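Local coordinates for 5' nucleotidase family protein (Staphylococcus aureus subsp. aureus, PDB 4Q7F) that belongs to the 5'-nucleotidase family, joining a calcineurin-like phosphoesterase domain that holds manganese and magnesium to a C-terminal domain, both lining one ligand pocket, at residues 194-199 against 237-242; 408-413 against 429-434. All coordinates share one frame; numbering follows the deposited sequence.

The two contacts fall in the two family regions of the chain, contact 1 in the calcineurin-like phosphoesterase part and contact 2 in the C-terminal 5'-nucleotidase part. Their centres are 40 Å apart and their nearest atoms about 23 Å apart, and along the chain the first closes before the second opens. Contact 1 is a peripheral salt bridge, its centre about 29 Å from the centre of the chain, and includes none of the metal ligands. Contact 2 is a buried aromatic cluster whose centre lies about 17 Å from that of the chain. Its 429-434 segment carries Phe432, which lies against the bound 3D1, so only contact 2 reaches the ligand pocket directly.

Contact 1 of 2, residues 194-199 against 237-242; sequences EMKRHA and SKDIDI
Lys196, near the end of helix 184-198, reaches across to Asp239 in the connection between helix 229-236 and strand 242-244. Its CB heads toward that connection, and the next torsion places CG beside the backbone N and anti to the carbonyl carbon (chi1 -65°). The chain then runs extended to CD, which lies 3.5 Å from Asp239 CG. A bend at chi3 (64°) swings CE and NZ past Asp239 OD1: CE comes within 3.2 Å of that oxygen, and NZ donates to it, Lys196 NZ to Asp239 OD1 measuring 2.9 Å. The amine approaches from above the carboxylate, 51° out of its plane. Asp239 OD2 stays farther off, 3.5 Å from Lys196 NZ, so the salt bridge relies on one oxygen rather than a two-pronged grip. The two side chains cross at about a right angle.

Close by, Lys196 also packs on Ile202 of strand 201-207 and Asp239 on Leu192 of helix 184-198, tying the pair to the six-stranded sheet and its flanking helix. Lys238 NZ, 5.3 Å from Lys196 NZ, adds a second positive charge near the Asp239 carboxylate and would probably favour its charged form. With Lys196 exposed and Asp239 partly so, water probably screens the attraction in this surface salt bridge between the end of helix 184-198 and the 3-10 segment before strand 242-244.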
loop_
_atom_site.group_PDB
_atom_site.type_symbol
_atom_site.label_atom_id
_atom_site.label_comp_id
_atom_site.label_asym_id
_atom_site.label_seq_id
_atom_site.Cartn_x
_atom_site.Cartn_y
_atom_site.Cartn_z
ATOM N N GLU A 194 31.384 0.244 6.447
ATOM C CA GLU A 194 31.713 -1.176 6.426
ATOM C C GLU A 194 31.483 -1.798 5.056
ATOM O O GLU A 194 32.246 -2.657 4.621
ATOM C CB GLU A 194 30.874 -1.931 7.448
ATOM C CG GLU A 194 31.197 -3.417 7.497
ATOM C CD GLU A 194 30.356 -4.173 8.497
ATOM O OE1 GLU A 194 29.191 -3.769 8.735
ATOM O OE2 GLU A 194 30.868 -5.184 9.033
HETATM N N MSE A 195 30.405 -1.385 4.400
HETATM C CA MSE A 195 30.082 -1.890 3.079
HETATM C C MSE A 195 31.178 -1.511 2.117
HETATM O O MSE A 195 31.656 -2.357 1.366
HETATM C CB MSE A 195 28.718 -1.380 2.635
HETATM C CG MSE A 195 27.653 -2.166 3.395
HETATM SE SE MSE A 195 25.822 -1.705 2.832
HETATM C CE MSE A 195 26.025 0.154 2.235
ATOM N N LYS A 196 31.610 -0.254 2.150
ATOM C CA LYS A 196 32.680 0.188 1.263
ATOM C C LYS A 196 34.010 -0.536 1.535
ATOM O O LYS A 196 34.832 -0.631 0.644
ATOM C CB LYS A 196 32.876 1.691 1.358
ATOM C CG LYS A 196 31.695 2.509 0.876
ATOM C CD LYS A 196 31.936 3.994 1.101
ATOM C CE LYS A 196 33.108 4.512 0.272
ATOM N NZ LYS A 196 33.413 5.941 0.539
ATOM N N ARG A 197 34.231 -1.018 2.758
ATOM C CA ARG A 197 35.456 -1.779 3.062
ATOM C C ARG A 197 35.366 -3.174 2.459
ATOM O O ARG A 197 36.372 -3.772 2.117
ATOM C CB ARG A 197 35.700 -1.939 4.573
ATOM C CG ARG A 197 36.267 -0.725 5.289
ATOM C CD ARG A 197 36.670 -1.040 6.730
ATOM N NE ARG A 197 35.546 -1.263 7.654
ATOM C CZ ARG A 197 34.911 -0.300 8.328
ATOM N NH1 ARG A 197 33.907 -0.602 9.151
ATOM N NH2 ARG A 197 35.262 0.975 8.180
ATOM N N HIS A 198 34.154 -3.698 2.350
ATOM C CA HIS A 198 33.971 -5.045 1.845
ATOM C C HIS A 198 33.662 -5.079 0.338
ATOM O O HIS A 198 34.065 -6.017 -0.342
ATOM C CB HIS A 198 32.849 -5.735 2.646
ATOM C CG HIS A 198 32.882 -7.233 2.583
ATOM N ND1 HIS A 198 32.513 -7.949 1.462
ATOM C CD2 HIS A 198 33.225 -8.154 3.517
ATOM C CE1 HIS A 198 32.645 -9.243 1.701
ATOM N NE2 HIS A 198 33.076 -9.394 2.941
ATOM N N ALA A 199 33.002 -4.042 -0.190
ATOM C CA ALA A 199 32.555 -4.053 -1.596
ATOM C C ALA A 199 32.932 -2.863 -2.476
ATOM O O ALA A 199 33.173 -1.762 -2.001
ATOM C CB ALA A 199 31.039 -4.230 -1.631
ATOM N N SER A 237 24.906 9.522 -2.321
ATOM C CA SER A 237 24.939 9.149 -3.744
ATOM C C SER A 237 26.291 8.627 -4.246
ATOM O O SER A 237 26.346 7.577 -4.875
ATOM C CB SER A 237 24.511 10.312 -4.646
ATOM O OG SER A 237 24.475 9.873 -6.000
ATOM N N LYS A 238 27.376 9.350 -3.963
ATOM C CA LYS A 238 28.713 8.956 -4.454
ATOM C C LYS A 238 29.159 7.540 -4.074
ATOM O O LYS A 238 30.046 6.986 -4.719
ATOM C CB LYS A 238 29.786 9.947 -3.988
ATOM C CG LYS A 238 30.052 9.940 -2.488
ATOM C CD LYS A 238 31.316 10.727 -2.167
ATOM C CE LYS A 238 31.794 10.459 -0.752
ATOM N NZ LYS A 238 33.109 11.108 -0.525
ATOM N N ASP A 239 28.559 6.969 -3.034
ATOM C CA ASP A 239 28.897 5.626 -2.566
ATOM C C ASP A 239 27.846 4.571 -2.944
ATOM O O ASP A 239 28.024 3.385 -2.670
ATOM C CB ASP A 239 29.072 5.663 -1.050
ATOM C CG ASP A 239 30.228 6.561 -0.622
ATOM O OD1 ASP A 239 31.253 6.586 -1.331
ATOM O OD2 ASP A 239 30.123 7.224 0.427
ATOM N N ILE A 240 26.757 5.012 -3.569
ATOM C CA ILE A 240 25.676 4.122 -3.985
ATOM C C ILE A 240 25.653 4.066 -5.507
ATOM O O ILE A 240 25.592 5.096 -6.189
ATOM C CB ILE A 240 24.296 4.621 -3.505
ATOM C CG1 ILE A 240 24.282 4.808 -1.986
ATOM C CG2 ILE A 240 23.225 3.641 -3.927
ATOM C CD1 ILE A 240 23.035 5.485 -1.446
ATOM N N ASP A 241 25.706 2.848 -6.026
ATOM C CA ASP A 241 25.691 2.609 -7.453
ATOM C C ASP A 241 24.252 2.371 -7.930
ATOM O O ASP A 241 23.845 2.886 -8.965
ATOM C CB ASP A 241 26.599 1.412 -7.749
ATOM C CG ASP A 241 28.043 1.677 -7.325
ATOM O OD1 ASP A 241 28.674 2.567 -7.914
ATOM O OD2 ASP A 241 28.540 1.018 -6.397
ATOM N N ILE A 242 23.485 1.603 -7.165
ATOM C CA ILE A 242 22.105 1.311 -7.528
ATOM C C ILE A 242 21.211 1.556 -6.315
ATOM O O ILE A 242 21.485 1.058 -5.208
ATOM C CB ILE A 242 21.930 -0.139 -8.027
ATOM C CG1 ILE A 242 22.915 -0.448 -9.169
ATOM C CG2 ILE A 242 20.510 -0.375 -8.501
ATOM C CD1 ILE A 242 22.792 -1.857 -9.721
#

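Contact 2 of 2, residues 408-413 against 429-434; sequences AEYFDV and PQHFNY. With 3D1 ((2R,3S,5R)-5-(6-amino-9H-purin-9-yl)-tetrahydro-2-(hydroxymethyl)furan-3-ol), chain D.
An aromatic cluster of Tyr410, Phe411, His431 and Tyr434 forms a buried contact in the C-terminal domain, joining the turn between helix 397-408 and strand 411-414 to the 3-10 segment that leads into strand 435-438. Tyr410 and Tyr434 form an offset stack, their centroids 4.8 Å apart and planes inclined by 24°. In both tyrosines CG lies anti to the backbone N (chi1 178° in Tyr410), which carries the rings toward one another. Tyr434 CB sits over the Tyr410 face as a CH-pi contact, 3.9 Å from the ring centroid, while Tyr410 CB approaches Tyr434 CD1 at 3.5 Å.

Phe411 adds an offset edge-to-face partner, directing its edge at the Tyr434 face with the planes at 78°; its CE2 comes 3.5 Å from Tyr434 CE1. The Tyr434 hydroxyl lies in plane at the edge of the Phe411 ring. At the far end of Tyr410, OH meets His431 ND1 at 2.7 Å in a hydrogen bond along the edges of both rings. Phe424 packs edge-to-face on Tyr410 as well.

One residue after His431, the Phe432 ring has Gln430 CA over one face and the ligand 3D1 over the opposite one, Phe432 CD1 lying 3.6 Å from 3D1 C8. The 3-10 segment 431-433 thus sends His431 into the cluster and Phe432 against 3D1. Aromatic and CH-pi contacts make up most of this buried contact; Tyr410 OH is bonded within the cluster, to His431, and Tyr434 OH outside it, to the Arg337 carbonyl oxygen.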
loop_
_atom_site.group_PDB
_atom_site.type_symbol
_atom_site.label_atom_id
_atom_site.label_comp_id
_atom_site.label_asym_id
_atom_site.label_seq_id
_atom_site.Cartn_x
_atom_site.Cartn_y
_atom_site.Cartn_z
ATOM N N ALA A 408 -11.275 17.436 4.826
ATOM C CA ALA A 408 -11.599 18.592 3.980
ATOM C C ALA A 408 -10.402 19.144 3.182
ATOM O O ALA A 408 -10.594 19.881 2.192
ATOM C CB ALA A 408 -12.285 19.725 4.816
ATOM N N GLU A 409 -9.187 18.805 3.603
ATOM C CA GLU A 409 -7.953 19.186 2.891
ATOM C C GLU A 409 -7.862 18.497 1.528
ATOM O O GLU A 409 -7.082 18.900 0.674
ATOM C CB GLU A 409 -6.706 18.811 3.693
ATOM C CG GLU A 409 -6.547 19.576 4.989
ATOM C CD GLU A 409 -5.365 19.103 5.798
ATOM O OE1 GLU A 409 -4.495 18.362 5.235
ATOM O OE2 GLU A 409 -5.303 19.442 6.996
ATOM N N TYR A 410 -8.652 17.438 1.362
ATOM C CA TYR A 410 -8.742 16.682 0.114
ATOM C C TYR A 410 -9.218 17.535 -1.045
ATOM O O TYR A 410 -8.922 17.237 -2.172
ATOM C CB TYR A 410 -9.749 15.536 0.294
ATOM C CG TYR A 410 -9.992 14.705 -0.926
ATOM C CD1 TYR A 410 -9.025 13.813 -1.379
ATOM C CD2 TYR A 410 -11.194 14.764 -1.612
ATOM C CE1 TYR A 410 -9.244 13.019 -2.478
ATOM C CE2 TYR A 410 -11.411 13.975 -2.723
ATOM C CZ TYR A 410 -10.431 13.112 -3.150
ATOM O OH TYR A 410 -10.665 12.328 -4.246
ATOM N N PHE A 411 -9.970 18.595 -0.763
ATOM C CA PHE A 411 -10.515 19.432 -1.803
ATOM C C PHE A 411 -9.735 20.720 -2.036
ATOM O O PHE A 411 -9.002 21.202 -1.170
ATOM C CB PHE A 411 -11.967 19.837 -1.475
ATOM C CG PHE A 411 -12.915 18.678 -1.329
ATOM C CD1 PHE A 411 -13.396 18.014 -2.440
ATOM C CD2 PHE A 411 -13.354 18.284 -0.081
ATOM C CE1 PHE A 411 -14.271 16.950 -2.307
ATOM C CE2 PHE A 411 -14.225 17.224 0.061
ATOM C CZ PHE A 411 -14.685 16.554 -1.049
ATOM N N ASP A 412 -9.899 21.246 -3.249
ATOM C CA ASP A 412 -9.346 22.527 -3.636
ATOM C C ASP A 412 -10.327 23.093 -4.656
ATOM O O ASP A 412 -11.307 22.445 -4.993
ATOM C CB ASP A 412 -7.942 22.400 -4.222
ATOM C CG ASP A 412 -7.288 23.752 -4.454
ATOM O OD1 ASP A 412 -7.771 24.775 -3.883
ATOM O OD2 ASP A 412 -6.301 23.806 -5.218
ATOM N N VAL A 413 -10.103 24.315 -5.101
ATOM C CA VAL A 413 -10.961 24.930 -6.094
ATOM C C VAL A 413 -10.152 25.180 -7.365
ATOM O O VAL A 413 -9.087 25.776 -7.314
ATOM C CB VAL A 413 -11.544 26.270 -5.585
ATOM C CG1 VAL A 413 -12.301 27.000 -6.690
ATOM C CG2 VAL A 413 -12.435 26.028 -4.375
ATOM N N PRO A 429 -1.785 9.449 -6.292
ATOM C CA PRO A 429 -3.086 9.625 -5.645
ATOM C C PRO A 429 -3.202 9.038 -4.227
ATOM O O PRO A 429 -2.712 7.960 -3.963
ATOM C CB PRO A 429 -4.050 8.918 -6.610
ATOM C CG PRO A 429 -3.218 7.898 -7.294
ATOM C CD PRO A 429 -1.870 8.535 -7.450
ATOM N N GLN A 430 -3.865 9.781 -3.345
ATOM C CA GLN A 430 -4.112 9.370 -1.965
ATOM C C GLN A 430 -5.586 9.607 -1.618
ATOM O O GLN A 430 -5.896 10.213 -0.574
ATOM C CB GLN A 430 -3.230 10.185 -1.017
ATOM C CG GLN A 430 -1.744 9.936 -1.174
ATOM C CD GLN A 430 -0.901 10.844 -0.286
ATOM O OE1 GLN A 430 -1.258 12.001 -0.016
ATOM N NE2 GLN A 430 0.229 10.328 0.160
ATOM N N HIS A 431 -6.487 9.138 -2.484
ATOM C CA HIS A 431 -7.926 9.330 -2.271
ATOM C C HIS A 431 -8.399 8.599 -1.024
ATOM O O HIS A 431 -9.399 8.982 -0.407
ATOM C CB HIS A 431 -8.754 8.851 -3.468
ATOM C CG HIS A 431 -8.344 9.451 -4.773
ATOM N ND1 HIS A 431 -8.695 10.729 -5.151
ATOM C CD2 HIS A 431 -7.623 8.939 -5.801
ATOM C CE1 HIS A 431 -8.197 10.983 -6.347
ATOM N NE2 HIS A 431 -7.543 9.912 -6.762
ATOM N N PHE A 432 -7.690 7.533 -0.688
ATOM C CA PHE A 432 -7.991 6.746 0.486
ATOM C C PHE A 432 -7.746 7.508 1.805
ATOM O O PHE A 432 -8.022 6.985 2.875
ATOM C CB PHE A 432 -7.211 5.430 0.469
ATOM C CG PHE A 432 -5.737 5.581 0.176
ATOM C CD1 PHE A 432 -4.880 6.178 1.088
ATOM C CD2 PHE A 432 -5.195 5.060 -1.004
ATOM C CE1 PHE A 432 -3.525 6.303 0.823
ATOM C CE2 PHE A 432 -3.832 5.168 -1.271
ATOM C CZ PHE A 432 -2.993 5.788 -0.350
ATOM N N ASN A 433 -7.229 8.731 1.710
ATOM C CA ASN A 433 -7.012 9.569 2.877
ATOM C C ASN A 433 -8.128 10.578 3.073
ATOM O O ASN A 433 -7.990 11.460 3.889
ATOM C CB ASN A 433 -5.646 10.254 2.858
ATOM C CG ASN A 433 -4.521 9.310 3.229
ATOM O OD1 ASN A 433 -4.753 8.224 3.771
ATOM N ND2 ASN A 433 -3.297 9.714 2.942
ATOM N N TYR A 434 -9.204 10.453 2.294
ATOM C CA TYR A 434 -10.393 11.272 2.461
ATOM C C TYR A 434 -11.480 10.440 3.116
ATOM O O TYR A 434 -11.829 9.377 2.621
ATOM C CB TYR A 434 -10.916 11.782 1.121
ATOM C CG TYR A 434 -12.250 12.522 1.255
ATOM C CD1 TYR A 434 -12.325 13.747 1.884
ATOM C CD2 TYR A 434 -13.414 11.991 0.717
ATOM C CE1 TYR A 434 -13.529 14.405 2.005
ATOM C CE2 TYR A 434 -14.620 12.648 0.810
ATOM C CZ TYR A 434 -14.679 13.852 1.459
ATOM O OH TYR A 434 -15.894 14.500 1.507
HETATM O "O5'" 3D1 D . 1.433 5.049 2.953
HETATM C "C5'" 3D1 D . 0.232 4.372 3.310
HETATM C "C4'" 3D1 D . 0.321 2.899 2.949
HETATM O "O4'" 3D1 D . -0.783 2.262 3.575
HETATM C "C1'" 3D1 D . -1.738 1.794 2.619
HETATM N N9 3D1 D . -3.111 2.102 3.107
HETATM C C4 3D1 D . -3.753 1.293 3.939
HETATM N N3 3D1 D . -3.437 0.117 4.526
HETATM C C2 3D1 D . -4.311 -0.491 5.349
HETATM N N1 3D1 D . -5.532 0.032 5.644
HETATM C C6 3D1 D . -5.967 1.203 5.126
HETATM N N6 3D1 D . -7.195 1.693 5.451
HETATM C C5 3D1 D . -5.051 1.930 4.220
HETATM N N7 3D1 D . -5.076 3.075 3.509
HETATM C C8 3D1 D . -3.895 3.181 2.847
HETATM C "C2'" 3D1 D . -1.342 2.395 1.278
HETATM C "C3'" 3D1 D . 0.153 2.567 1.471
HETATM O "O3'" 3D1 D . 0.800 1.312 1.170
#